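Local structure of mannan endo-1,6-alpha-mannosidase (Chaetomium thermophilum, 6RY0) at residues Gly105-Val110 with Pro153-Leu158; Phe145-Asp150 with Gly416-Asp421; Ala198-Phe203 with Ala264-His269; Leu205-Ala210 with Ala272-Tyr277. The protein probably hydrolyses alpha-1,6-mannosidic linkages in mannans and is thought to take part in moving GPI-anchored glycoproteins into the fungal cell wall. One frame throughout, in Å; residues are numbered along the deposited sequence.

Contact 1. Residues Gly105-Val110 with Pro153-Leu158; sequences GMLHQV and PQWLAL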
loop_
_atom_site.group_PDB
_atom_site.type_symbol
_atom_site.label_atom_id
_atom_site.label_comp_id
_atom_site.label_asym_id
_atom_site.label_seq_id
_atom_site.Cartn_x
_atom_site.Cartn_y
_atom_site.Cartn_z
ATOM N N GLY A 105 2.660 16.263 -5.436
ATOM C CA GLY A 105 1.456 15.600 -5.005
ATOM C C GLY A 105 1.523 15.148 -3.549
ATOM O O GLY A 105 0.578 15.353 -2.773
ATOM N N MET A 106 2.642 14.521 -3.172
ATOM C CA MET A 106 2.803 14.095 -1.778
ATOM C C MET A 106 2.763 15.283 -0.828
ATOM O O MET A 106 2.175 15.174 0.244
ATOM C CB MET A 106 4.081 13.283 -1.626
ATOM C CG MET A 106 4.036 11.953 -2.402
ATOM S SD MET A 106 5.551 10.972 -2.384
ATOM C CE MET A 106 5.638 10.474 -0.669
ATOM N N LEU A 107 3.418 16.387 -1.170
ATOM C CA LEU A 107 3.466 17.517 -0.256
ATOM C C LEU A 107 2.134 18.229 -0.173
ATOM O O LEU A 107 1.816 18.832 0.857
ATOM C CB LEU A 107 4.540 18.480 -0.696
ATOM C CG LEU A 107 5.971 17.997 -0.468
ATOM C CD1 LEU A 107 6.966 18.972 -1.044
ATOM C CD2 LEU A 107 6.258 17.761 1.004
ATOM N N HIS A 108 1.333 18.210 -1.231
ATOM C CA HIS A 108 0.095 18.971 -1.221
ATOM C C HIS A 108 -0.909 18.418 -0.235
ATOM O O HIS A 108 -1.749 19.155 0.261
ATOM C CB HIS A 108 -0.516 19.003 -2.628
ATOM C CG HIS A 108 -1.594 20.014 -2.781
ATOM N ND1 HIS A 108 -1.323 21.333 -3.048
ATOM C CD2 HIS A 108 -2.942 19.914 -2.686
ATOM C CE1 HIS A 108 -2.458 21.998 -3.123
ATOM N NE2 HIS A 108 -3.457 21.166 -2.908
ATOM N N GLN A 109 -0.828 17.115 0.052
ATOM C CA GLN A 109 -1.872 16.403 0.791
ATOM C C GLN A 109 -1.551 16.219 2.289
ATOM O O GLN A 109 -2.302 15.530 2.975
ATOM C CB GLN A 109 -2.151 15.065 0.131
ATOM C CG GLN A 109 -2.764 15.232 -1.276
ATOM C CD GLN A 109 -4.091 15.947 -1.258
ATOM O OE1 GLN A 109 -4.806 15.923 -0.258
ATOM N NE2 GLN A 109 -4.445 16.583 -2.361
ATOM N N VAL A 110 -0.482 16.857 2.793
ATOM C CA VAL A 110 -0.017 16.568 4.146
ATOM C C VAL A 110 -0.896 17.150 5.246
ATOM O O VAL A 110 -0.821 16.705 6.381
ATOM C CB VAL A 110 1.415 17.061 4.367
ATOM C CG1 VAL A 110 2.380 16.362 3.401
ATOM C CG2 VAL A 110 1.538 18.600 4.272
ATOM N N PRO A 153 7.687 19.615 5.106
ATOM C CA PRO A 153 7.769 18.368 5.859
ATOM C C PRO A 153 8.621 17.350 5.115
ATOM O O PRO A 153 8.513 17.204 3.912
ATOM C CB PRO A 153 6.314 17.932 5.948
ATOM C CG PRO A 153 5.513 19.116 5.732
ATOM C CD PRO A 153 6.299 19.967 4.797
ATOM N N GLN A 154 9.427 16.621 5.857
ATOM C CA GLN A 154 10.329 15.636 5.320
ATOM C C GLN A 154 9.704 14.243 5.362
ATOM O O GLN A 154 8.798 13.974 6.164
ATOM C CB GLN A 154 11.649 15.693 6.110
ATOM C CG GLN A 154 12.360 17.047 5.997
ATOM C CD GLN A 154 12.779 17.352 4.582
ATOM O OE1 GLN A 154 13.434 16.537 3.929
ATOM N NE2 GLN A 154 12.388 18.500 4.084
ATOM N N TRP A 155 10.168 13.331 4.497
ATOM C CA TRP A 155 9.497 12.054 4.347
ATOM C C TRP A 155 9.420 11.242 5.645
ATOM O O TRP A 155 8.358 10.755 6.026
ATOM C CB TRP A 155 10.130 11.205 3.236
ATOM C CG TRP A 155 10.255 11.892 1.923
ATOM C CD1 TRP A 155 11.387 11.909 1.160
ATOM C CD2 TRP A 155 9.233 12.575 1.166
ATOM N NE1 TRP A 155 11.144 12.563 -0.018
ATOM C CE2 TRP A 155 9.836 12.986 -0.043
ATOM C CE3 TRP A 155 7.893 12.895 1.382
ATOM C CZ2 TRP A 155 9.143 13.721 -0.992
ATOM C CZ3 TRP A 155 7.206 13.630 0.439
ATOM C CH2 TRP A 155 7.827 14.030 -0.731
ATOM N N LEU A 156 10.551 11.073 6.331
ATOM C CA LEU A 156 10.544 10.311 7.556
ATOM C C LEU A 156 9.599 10.973 8.577
ATOM O O LEU A 156 8.813 10.294 9.238
ATOM C CB LEU A 156 11.949 10.175 8.139
ATOM C CG LEU A 156 12.042 9.490 9.515
ATOM C CD1 LEU A 156 11.576 8.064 9.469
ATOM C CD2 LEU A 156 13.461 9.562 10.040
ATOM N N ALA A 157 9.678 12.296 8.696
ATOM C CA ALA A 157 8.828 13.030 9.622
ATOM C C ALA A 157 7.341 12.825 9.327
ATOM O O ALA A 157 6.526 12.776 10.252
ATOM C CB ALA A 157 9.161 14.501 9.598
ATOM N N LEU A 158 6.978 12.755 8.054
ATOM C CA LEU A 158 5.584 12.512 7.693
ATOM C C LEU A 158 5.146 11.119 8.103
ATOM O O LEU A 158 4.041 10.934 8.645
ATOM C CB LEU A 158 5.385 12.730 6.187
ATOM C CG LEU A 158 5.392 14.202 5.749
ATOM C CD1 LEU A 158 5.603 14.299 4.264
ATOM C CD2 LEU A 158 4.107 14.909 6.188
#

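Contact 2. Residues Phe145-Asp150 with Gly416-Asp421; sequences FPNPPD and GISRGD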
loop_
_atom_site.group_PDB
_atom_site.type_symbol
_atom_site.label_atom_id
_atom_site.label_comp_id
_atom_site.label_asym_id
_atom_site.label_seq_id
_atom_site.Cartn_x
_atom_site.Cartn_y
_atom_site.Cartn_z
ATOM N N PHE A 145 14.232 8.844 -1.921
ATOM C CA PHE A 145 13.551 9.764 -2.840
ATOM C C PHE A 145 13.990 11.185 -2.482
ATOM O O PHE A 145 14.104 11.524 -1.302
ATOM C CB PHE A 145 12.043 9.566 -2.684
ATOM C CG PHE A 145 11.194 10.213 -3.732
ATOM C CD1 PHE A 145 11.221 9.770 -5.033
ATOM C CD2 PHE A 145 10.301 11.190 -3.402
ATOM C CE1 PHE A 145 10.417 10.327 -5.992
ATOM C CE2 PHE A 145 9.488 11.745 -4.342
ATOM C CZ PHE A 145 9.560 11.324 -5.648
ATOM N N PRO A 146 14.228 12.049 -3.473
ATOM C CA PRO A 146 14.728 13.380 -3.125
ATOM C C PRO A 146 13.905 14.081 -2.068
ATOM O O PRO A 146 12.674 14.016 -2.042
ATOM C CB PRO A 146 14.681 14.126 -4.467
ATOM C CG PRO A 146 14.919 13.021 -5.480
ATOM C CD PRO A 146 14.173 11.832 -4.932
ATOM N N ASN A 147 14.591 14.771 -1.180
ATOM C CA ASN A 147 13.938 15.434 -0.072
ATOM C C ASN A 147 13.165 16.650 -0.516
ATOM O O ASN A 147 13.634 17.408 -1.362
ATOM C CB ASN A 147 14.968 15.884 0.954
ATOM C CG ASN A 147 15.644 14.743 1.673
ATOM O OD1 ASN A 147 15.077 13.657 1.856
ATOM N ND2 ASN A 147 16.860 14.983 2.129
ATOM N N PRO A 148 12.032 16.923 0.125
ATOM C CA PRO A 148 11.351 18.215 -0.033
ATOM C C PRO A 148 12.233 19.358 0.388
ATOM O O PRO A 148 13.212 19.144 1.107
ATOM C CB PRO A 148 10.147 18.109 0.933
ATOM C CG PRO A 148 9.910 16.611 1.060
ATOM C CD PRO A 148 11.311 16.055 1.072
ATOM N N PRO A 149 11.882 20.583 -0.017
ATOM C CA PRO A 149 12.628 21.761 0.437
ATOM C C PRO A 149 12.732 21.824 1.953
ATOM O O PRO A 149 11.942 21.235 2.712
ATOM C CB PRO A 149 11.799 22.917 -0.118
ATOM C CG PRO A 149 11.193 22.351 -1.386
ATOM C CD PRO A 149 10.801 20.960 -0.952
ATOM N N ASP A 150 13.712 22.609 2.391
ATOM C CA ASP A 150 14.053 22.624 3.790
ATOM C C ASP A 150 12.913 23.093 4.706
ATOM O O ASP A 150 12.848 22.702 5.859
ATOM C CB ASP A 150 15.220 23.584 4.024
ATOM C CG ASP A 150 16.498 23.159 3.331
ATOM O OD1 ASP A 150 16.585 22.040 2.817
ATOM O OD2 ASP A 150 17.466 23.968 3.344
ATOM N N GLY A 416 20.175 6.586 4.703
ATOM C CA GLY A 416 19.082 7.404 4.225
ATOM C C GLY A 416 19.435 8.881 4.302
ATOM O O GLY A 416 20.363 9.302 5.001
ATOM N N ILE A 417 18.661 9.682 3.587
ATOM C CA ILE A 417 18.873 11.120 3.516
ATOM C C ILE A 417 17.723 11.945 4.095
ATOM O O ILE A 417 17.850 13.155 4.212
ATOM C CB ILE A 417 19.186 11.601 2.079
ATOM C CG1 ILE A 417 18.026 11.271 1.137
ATOM C CG2 ILE A 417 20.482 10.977 1.586
ATOM C CD1 ILE A 417 18.164 11.871 -0.253
ATOM N N SER A 418 16.639 11.296 4.529
ATOM C CA SER A 418 15.520 12.036 5.084
ATOM C C SER A 418 15.828 12.452 6.523
ATOM O O SER A 418 16.912 12.156 7.062
ATOM C CB SER A 418 14.235 11.210 4.931
ATOM O OG SER A 418 13.094 11.985 5.251
ATOM N N ARG A 419 14.901 13.193 7.108
ATOM C CA ARG A 419 15.015 13.704 8.472
ATOM C C ARG A 419 13.680 13.495 9.161
ATOM O O ARG A 419 12.607 13.597 8.531
ATOM C CB ARG A 419 15.407 15.190 8.497
ATOM C CG ARG A 419 16.767 15.462 7.854
ATOM C CD ARG A 419 17.134 16.949 7.897
ATOM N NE ARG A 419 16.264 17.814 7.103
ATOM C CZ ARG A 419 16.365 18.010 5.791
ATOM N NH1 ARG A 419 17.272 17.374 5.063
ATOM N NH2 ARG A 419 15.527 18.836 5.200
ATOM N N GLY A 420 13.744 13.186 10.455
ATOM C CA GLY A 420 12.562 12.991 11.269
ATOM C C GLY A 420 12.201 14.208 12.101
ATOM O O GLY A 420 12.726 15.297 11.905
ATOM N N ASP A 421 11.275 14.022 13.013
ATOM C CA ASP A 421 10.767 15.096 13.860
ATOM C C ASP A 421 10.332 14.419 15.149
ATOM O O ASP A 421 9.391 13.632 15.127
ATOM C CB ASP A 421 9.578 15.779 13.184
ATOM C CG ASP A 421 8.896 16.847 14.026
ATOM O OD1 ASP A 421 9.256 17.054 15.191
ATOM O OD2 ASP A 421 7.935 17.467 13.500
HETATM O O HOH W 1 12.889 13.944 3.418
HETATM O O HOH W 2 17.647 17.806 2.098
HETATM O O HOH W 3 15.605 19.587 2.332
HETATM O O HOH W 4 14.082 20.697 6.834
#

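Contact 3. Residues Ala198-Phe203 with Ala264-His269; sequences ANACFF and AALLLH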
loop_
_atom_site.group_PDB
_atom_site.type_symbol
_atom_site.label_atom_id
_atom_site.label_comp_id
_atom_site.label_asym_id
_atom_site.label_seq_id
_atom_site.Cartn_x
_atom_site.Cartn_y
_atom_site.Cartn_z
ATOM N N ALA A 198 -6.747 -1.284 8.569
ATOM C CA ALA A 198 -6.302 -0.176 9.408
ATOM C C ALA A 198 -5.141 -0.611 10.299
ATOM O O ALA A 198 -4.134 0.081 10.467
ATOM C CB ALA A 198 -7.472 0.309 10.296
ATOM N N ASN A 199 -5.321 -1.775 10.909
ATOM C CA ASN A 199 -4.325 -2.311 11.818
ATOM C C ASN A 199 -3.060 -2.738 11.086
ATOM O O ASN A 199 -1.963 -2.557 11.598
ATOM C CB ASN A 199 -4.980 -3.436 12.633
ATOM C CG ASN A 199 -5.914 -2.856 13.643
ATOM O OD1 ASN A 199 -5.450 -2.345 14.677
ATOM N ND2 ASN A 199 -7.216 -2.847 13.355
ATOM N N ALA A 200 -3.209 -3.309 9.888
ATOM C CA ALA A 200 -2.071 -3.708 9.072
ATOM C C ALA A 200 -1.232 -2.502 8.656
ATOM O O ALA A 200 -0.018 -2.598 8.633
ATOM C CB ALA A 200 -2.554 -4.487 7.861
ATOM N N CYS A 201 -1.878 -1.396 8.304
ATOM C CA CYS A 201 -1.122 -0.192 7.950
ATOM C C CYS A 201 -0.314 0.290 9.151
ATOM O O CYS A 201 0.862 0.655 9.018
ATOM C CB CYS A 201 -2.062 0.924 7.476
ATOM S SG CYS A 201 -2.849 0.661 5.870
ATOM N N PHE A 202 -0.940 0.339 10.319
ATOM C CA PHE A 202 -0.239 0.795 11.519
ATOM C C PHE A 202 0.910 -0.139 11.894
ATOM O O PHE A 202 2.003 0.297 12.244
ATOM C CB PHE A 202 -1.271 0.991 12.633
ATOM C CG PHE A 202 -0.705 1.441 13.952
ATOM C CD1 PHE A 202 0.076 2.572 14.069
ATOM C CD2 PHE A 202 -0.990 0.744 15.104
ATOM C CE1 PHE A 202 0.554 3.002 15.293
ATOM C CE2 PHE A 202 -0.505 1.186 16.329
ATOM C CZ PHE A 202 0.275 2.279 16.426
ATOM N N PHE A 203 0.662 -1.457 11.785
ATOM C CA PHE A 203 1.673 -2.469 11.998
ATOM C C PHE A 203 2.852 -2.269 11.050
ATOM O O PHE A 203 4.006 -2.252 11.459
ATOM C CB PHE A 203 1.044 -3.845 11.789
ATOM C CG PHE A 203 2.045 -4.962 11.674
ATOM C CD1 PHE A 203 2.882 -5.281 12.733
ATOM C CD2 PHE A 203 2.169 -5.695 10.509
ATOM C CE1 PHE A 203 3.830 -6.272 12.619
ATOM C CE2 PHE A 203 3.103 -6.711 10.379
ATOM C CZ PHE A 203 3.937 -6.989 11.436
ATOM N N ALA A 264 -3.349 -9.752 3.576
ATOM C CA ALA A 264 -2.303 -10.735 3.860
ATOM C C ALA A 264 -0.951 -10.211 3.411
ATOM O O ALA A 264 0.051 -10.394 4.109
ATOM C CB ALA A 264 -2.618 -12.084 3.212
ATOM N N ALA A 265 -0.878 -9.585 2.242
ATOM C CA ALA A 265 0.413 -9.135 1.750
ATOM C C ALA A 265 1.001 -8.028 2.627
ATOM O O ALA A 265 2.226 -7.987 2.805
ATOM C CB ALA A 265 0.319 -8.655 0.295
ATOM N N LEU A 266 0.182 -7.129 3.166
ATOM C CA LEU A 266 0.708 -6.077 4.009
ATOM C C LEU A 266 1.237 -6.663 5.313
ATOM O O LEU A 266 2.258 -6.223 5.831
ATOM C CB LEU A 266 -0.356 -4.999 4.260
ATOM C CG LEU A 266 0.171 -3.738 4.954
ATOM C CD1 LEU A 266 1.422 -3.192 4.301
ATOM C CD2 LEU A 266 -0.918 -2.690 4.935
ATOM N N LEU A 267 0.533 -7.642 5.889
ATOM C CA LEU A 267 1.041 -8.300 7.076
ATOM C C LEU A 267 2.345 -9.034 6.781
ATOM O O LEU A 267 3.263 -9.009 7.607
ATOM C CB LEU A 267 0.016 -9.235 7.677
ATOM C CG LEU A 267 -1.243 -8.555 8.235
ATOM C CD1 LEU A 267 -2.136 -9.580 8.892
ATOM C CD2 LEU A 267 -0.918 -7.447 9.180
ATOM N N LEU A 268 2.450 -9.706 5.636
ATOM C CA LEU A 268 3.718 -10.321 5.247
ATOM C C LEU A 268 4.840 -9.281 5.191
ATOM O O LEU A 268 5.930 -9.520 5.687
ATOM C CB LEU A 268 3.553 -11.025 3.890
ATOM C CG LEU A 268 4.852 -11.571 3.300
ATOM C CD1 LEU A 268 5.438 -12.706 4.129
ATOM C CD2 LEU A 268 4.644 -12.025 1.876
ATOM N N HIS A 269 4.561 -8.154 4.552
ATOM C CA HIS A 269 5.543 -7.076 4.419
ATOM C C HIS A 269 6.006 -6.618 5.802
ATOM O O HIS A 269 7.214 -6.575 6.054
ATOM C CB HIS A 269 4.871 -5.969 3.613
ATOM C CG HIS A 269 5.735 -4.830 3.186
ATOM N ND1 HIS A 269 5.744 -3.621 3.844
ATOM C CD2 HIS A 269 6.494 -4.669 2.077
ATOM C CE1 HIS A 269 6.463 -2.771 3.138
ATOM N NE2 HIS A 269 6.929 -3.369 2.063
#

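Contact 4. Residues Leu205-Ala210 with Ala272-Tyr277; sequences LGARLA and AFMWNY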
loop_
_atom_site.group_PDB
_atom_site.type_symbol
_atom_site.label_atom_id
_atom_site.label_comp_id
_atom_site.label_asym_id
_atom_site.label_seq_id
_atom_site.Cartn_x
_atom_site.Cartn_y
_atom_site.Cartn_z
ATOM N N LEU A 205 3.767 0.327 9.253
ATOM C CA LEU A 205 4.493 1.571 9.547
ATOM C C LEU A 205 5.380 1.422 10.745
ATOM O O LEU A 205 6.517 1.906 10.749
ATOM C CB LEU A 205 3.546 2.746 9.814
ATOM C CG LEU A 205 2.973 3.346 8.543
ATOM C CD1 LEU A 205 1.875 4.330 8.844
ATOM C CD2 LEU A 205 4.039 4.026 7.682
ATOM N N GLY A 206 4.870 0.805 11.807
ATOM C CA GLY A 206 5.691 0.608 12.995
ATOM C C GLY A 206 6.921 -0.240 12.727
ATOM O O GLY A 206 8.032 0.086 13.147
ATOM N N ALA A 207 6.734 -1.330 11.999
ATOM C CA ALA A 207 7.850 -2.226 11.693
ATOM C C ALA A 207 8.912 -1.500 10.858
ATOM O O ALA A 207 10.110 -1.644 11.070
ATOM C CB ALA A 207 7.328 -3.436 10.983
ATOM N N ARG A 208 8.450 -0.733 9.887
ATOM C CA ARG A 208 9.348 -0.011 8.991
ATOM C C ARG A 208 10.036 1.143 9.694
ATOM O O ARG A 208 11.231 1.398 9.477
ATOM C CB ARG A 208 8.581 0.470 7.754
ATOM C CG ARG A 208 8.136 -0.709 6.912
ATOM C CD ARG A 208 7.080 -0.362 5.903
ATOM N NE ARG A 208 7.596 0.442 4.819
ATOM C CZ ARG A 208 6.830 0.900 3.838
ATOM N NH1 ARG A 208 5.510 0.666 3.809
ATOM N NH2 ARG A 208 7.375 1.615 2.864
ATOM N N LEU A 209 9.326 1.847 10.563
ATOM C CA LEU A 209 9.959 2.910 11.343
ATOM C C LEU A 209 10.987 2.339 12.286
ATOM O O LEU A 209 12.044 2.946 12.491
ATOM C CB LEU A 209 8.902 3.759 12.057
ATOM C CG LEU A 209 8.165 4.728 11.137
ATOM C CD1 LEU A 209 6.861 5.226 11.780
ATOM C CD2 LEU A 209 9.061 5.905 10.751
ATOM N N ALA A 210 10.701 1.190 12.879
ATOM C CA ALA A 210 11.704 0.524 13.721
ATOM C C ALA A 210 12.976 0.240 12.943
ATOM O O ALA A 210 14.075 0.557 13.381
ATOM C CB ALA A 210 11.156 -0.770 14.288
ATOM N N ALA A 272 8.112 -9.194 7.576
ATOM C CA ALA A 272 9.447 -9.279 7.039
ATOM C C ALA A 272 10.343 -8.184 7.619
ATOM O O ALA A 272 11.488 -8.444 7.965
ATOM C CB ALA A 272 9.408 -9.203 5.516
ATOM N N PHE A 273 9.827 -6.951 7.756
ATOM C CA PHE A 273 10.576 -5.911 8.413
ATOM C C PHE A 273 10.869 -6.274 9.861
ATOM O O PHE A 273 11.990 -6.040 10.335
ATOM C CB PHE A 273 9.859 -4.534 8.302
ATOM C CG PHE A 273 10.108 -3.839 6.982
ATOM C CD1 PHE A 273 9.307 -4.094 5.872
ATOM C CD2 PHE A 273 11.122 -2.916 6.844
ATOM C CE1 PHE A 273 9.559 -3.459 4.661
ATOM C CE2 PHE A 273 11.380 -2.289 5.630
ATOM C CZ PHE A 273 10.590 -2.562 4.539
ATOM N N MET A 274 9.904 -6.858 10.561
ATOM C CA MET A 274 10.135 -7.270 11.939
ATOM C C MET A 274 11.174 -8.382 12.027
ATOM O O MET A 274 12.003 -8.384 12.945
ATOM C CB MET A 274 8.870 -7.733 12.636
ATOM C CG MET A 274 7.842 -6.634 12.861
ATOM S SD MET A 274 8.420 -5.312 13.955
ATOM C CE MET A 274 8.361 -6.167 15.529
ATOM N N TRP A 275 11.142 -9.347 11.127
ATOM C CA TRP A 275 12.156 -10.392 11.080
ATOM C C TRP A 275 13.538 -9.796 10.862
ATOM O O TRP A 275 14.500 -10.153 11.541
ATOM C CB TRP A 275 11.814 -11.397 9.980
ATOM C CG TRP A 275 12.930 -12.274 9.550
ATOM C CD1 TRP A 275 13.405 -12.377 8.276
ATOM C CD2 TRP A 275 13.710 -13.200 10.342
ATOM N NE1 TRP A 275 14.416 -13.306 8.219
ATOM C CE2 TRP A 275 14.614 -13.832 9.466
ATOM C CE3 TRP A 275 13.728 -13.559 11.703
ATOM C CZ2 TRP A 275 15.542 -14.757 9.907
ATOM C CZ3 TRP A 275 14.658 -14.498 12.130
ATOM C CH2 TRP A 275 15.535 -15.085 11.221
ATOM N N ASN A 276 13.649 -8.885 9.907
ATOM C CA ASN A 276 14.933 -8.277 9.591
ATOM C C ASN A 276 15.455 -7.487 10.791
ATOM O O ASN A 276 16.629 -7.556 11.119
ATOM C CB ASN A 276 14.759 -7.397 8.350
ATOM C CG ASN A 276 16.050 -6.785 7.896
ATOM O OD1 ASN A 276 16.526 -5.812 8.488
ATOM N ND2 ASN A 276 16.615 -7.309 6.825
ATOM N N TYR A 277 14.570 -6.751 11.455
ATOM C CA TYR A 277 14.963 -5.900 12.580
ATOM C C TYR A 277 15.315 -6.715 13.824
ATOM O O TYR A 277 16.345 -6.478 14.455
ATOM C CB TYR A 277 13.826 -4.938 12.879
ATOM C CG TYR A 277 14.140 -3.962 13.976
ATOM C CD1 TYR A 277 15.115 -2.985 13.799
ATOM C CD2 TYR A 277 13.479 -3.997 15.190
ATOM C CE1 TYR A 277 15.393 -2.073 14.771
ATOM C CE2 TYR A 277 13.767 -3.045 16.201
ATOM C CZ TYR A 277 14.728 -2.097 15.942
ATOM O OH TYR A 277 15.059 -1.100 16.852
#

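Contact 1. Residues Gly105-Val110 with Pro153-Leu158
The aromatic part of the contact joins Met106 to the six-membered ring of Trp155. Met106 has two conformers; in the one described, its last torsion (chi3 68°) brings CE back to the indole, obliquely. This methyl lies 4.1 Å from the ring centroid and 29° off the normal, an off-centre CH-pi contact. SD of Met106, 4.6 Å from the same centroid, makes an oblique Met-aromatic contact. Both may differ in the other conformer. CB of Met106 lies 3.8 Å from CZ3 of Trp155.

The remaining contacts are aliphatic. CG1 of Val110 meets CD2 of Leu158 at 3.6 Å, the side chains crossing at about a right angle, while Val110 CG2 reaches CG of Pro153 at 4.3 Å. CD2 of Leu107 packs 3.7 Å from the carbonyl oxygen of Pro153, a buried acceptor without a partner in the model, and 4.3 Å from Trp155 CZ3.

Polar fixing of the indole comes from outside: Trp155 NE1 donates to the Pro146 carbonyl. With an alanine here, Met106 would probably be left without its aromatic partner, a gap would open beside Leu107 and that carbonyl would lose its donor.

Apolar packing thus joins the end of helix 99-108 and the turn after it to the start of helix 155-167 and the residues leading into it, consistent with the (alpha/alpha)6 barrel of glycosyl hydrolase family 76.

Contact 2. Residues Phe145-Asp150 with Gly416-Asp421
Asp150 and Asn147 approach the Arg419 guanidinium obliquely, neither of them in its plane, and the bend of the arginine chain at chi3 brings that group toward Asp150. Two waters occupy its edge: one accepts from NH1 and also from Asn147 ND2, the other accepts from NH2 and donates to both Asp150 OD1 and Pro148 O. Asp150 OD1 stands 4.1 Å from Arg419 NH2, well out of the guanidinium plane, and the carboxylate is turned 87° against that group. The pair is therefore an attraction of nearby opposite charges, with water carrying the hydrogen bonding. A further water, accepting from Arg419 NH2 at 2.9 Å, donates to the Asp150 carbonyl.

The flat amide of Asn147 makes the direct hydrogen bond. ND2 donates to the Ile417 carbonyl oxygen at 2.9 Å with an N-H...O angle of 157°; it approaches from above the carbonyl plane, 59° out of it. The other end, Asn147 OD1, lies 3.6 Å from Ser418 CA and accepts from a water at 2.7 Å. That water accepts from Ser418 OG; partners at both ends of the amide should restrict its rotation. Ile417 CG1 packs 3.9 Å from Asn147 OD1.

Both segments are loops at the surface. The 145-150 loop connects helix 127-142 to helix 155-167, and segment 416-421 crosses beside it, with Ser418 OG accepting from Leu156 N in the first turn of helix 155-167.

Contact 3. Residues Ala198-Phe203 with Ala264-His269
Two successive leucines, Leu266 and Leu267, take different first torsions and both close on Ala200. In Leu266, CG stands opposite the backbone N (chi1 -171°), which carries the side chain across to the neighbouring helix; in Leu267, CG lies beside N instead (chi1 -66°), which brings CD2 to Ala200 CB. The Ala200 methyl is thus caught between two branches: CB lies 3.6 Å from Leu267 CD2 and 3.8 Å from Leu266 CD2.

Leu266 also reaches the backbone of the other helix: its CD2 lies 3.7 Å from Cys201 N and 4.0 Å from Cys201 SG. A glycine in place of Leu266 would probably leave a gap against the peptide between Ala200 and Cys201 and take away a neighbour of the Cys201 sulfur.

The two segments run in the same direction, at 21° to each other and with axes 9.0 Å apart. Such near-parallel packing of helices 196-213 and 261-278, with helix 216-231 intervening in sequence, is what the inner ring of an (alpha/alpha)6 barrel gives, consistent with the family. The small alanine fits the close approach, and the Cys201 side chain lies about 8 Å from that of Asp129, a residue seen to bind calcium in crystals of this protein, with no ion there in this chain.

Phe203 completes the interface from one flank. Its ring presents an edge to the Leu267 carbonyl oxygen, which sits near the ring plane 3.6 Å from CE2, while Phe203 CD2 touches Leu267 CD2 at 3.8 Å. The same ring also meets Phe226 of helix 216-231.

Contact 4. Residues Leu205-Ala210 with Ala272-Tyr277
Arg208 crosses the ring of Phe273, and the path of its side chain explains much of the contact. From CB the chain leaves beside the backbone N (chi1 -67°), which sets CG squarely over the phenyl face: it is 3.5 Å from the Phe273 centroid and only 4° off the ring normal, a CH-pi contact in which all six ring carbons are nearly equidistant. CD rises from the ring and lies 4.2 Å from Phe273 CE1. There the chain bends, and the guanidinium ends oblique to the phenyl. Its charge is met beyond the two segments: NH1 forms a salt bridge with Asp204 and NH2 one with Glu142, at the end of helix 127-142. With its tip held by both carboxylates, the aliphatic part is probably steadied over the ring.

Ala207 fills the middle of the interface. Its CB meets Phe273 CB at 3.8 Å and Met274 SD at 3.7 Å; the methionine chain folds at chi2 and chi3 to bring the sulfur to that methyl.

Farther along, Ala210 lies over a face of Tyr277. CB stands 4.0 Å from the ring centroid, a second CH-pi contact, and the Ala210 carbonyl oxygen comes within 3.3 Å of Tyr277 CE1. The tyrosine hydroxyl is hydrogen-bonded to Asn216.

Two alanines facing aromatic and sulfur-bearing side chains are consistent with the close approach of the axes, 8.5 Å at an angle of 30°. Helices running side by side in the same direction in this way are consistent with the inner ring of the (alpha/alpha)6 barrel.

How the contacts relate
Contacts 3 and 4 are successive levels of one interface: both pair helix 196-213 with helix 261-278, their centres 11 Å apart, and their segments alternate along the chain. The two also touch, His269 CE1 lying 3.6 Å from Arg208 NH1. Contacts 1 and 2 form a second group, 10 Å apart, interlocked in sequence and joined by the loop 145-150 lying against the start of helix 155-167. Contact 1 closes before contact 3 opens, and contact 2 encloses both helix-pair contacts in its loop. Leu156 packing on Leu209 bridges the groups, whose centres lie 20 to 25 Å apart. Thus segment 416-421 returns to an early connection of the helical domain, consistent with the family's (alpha/alpha)6 barrel.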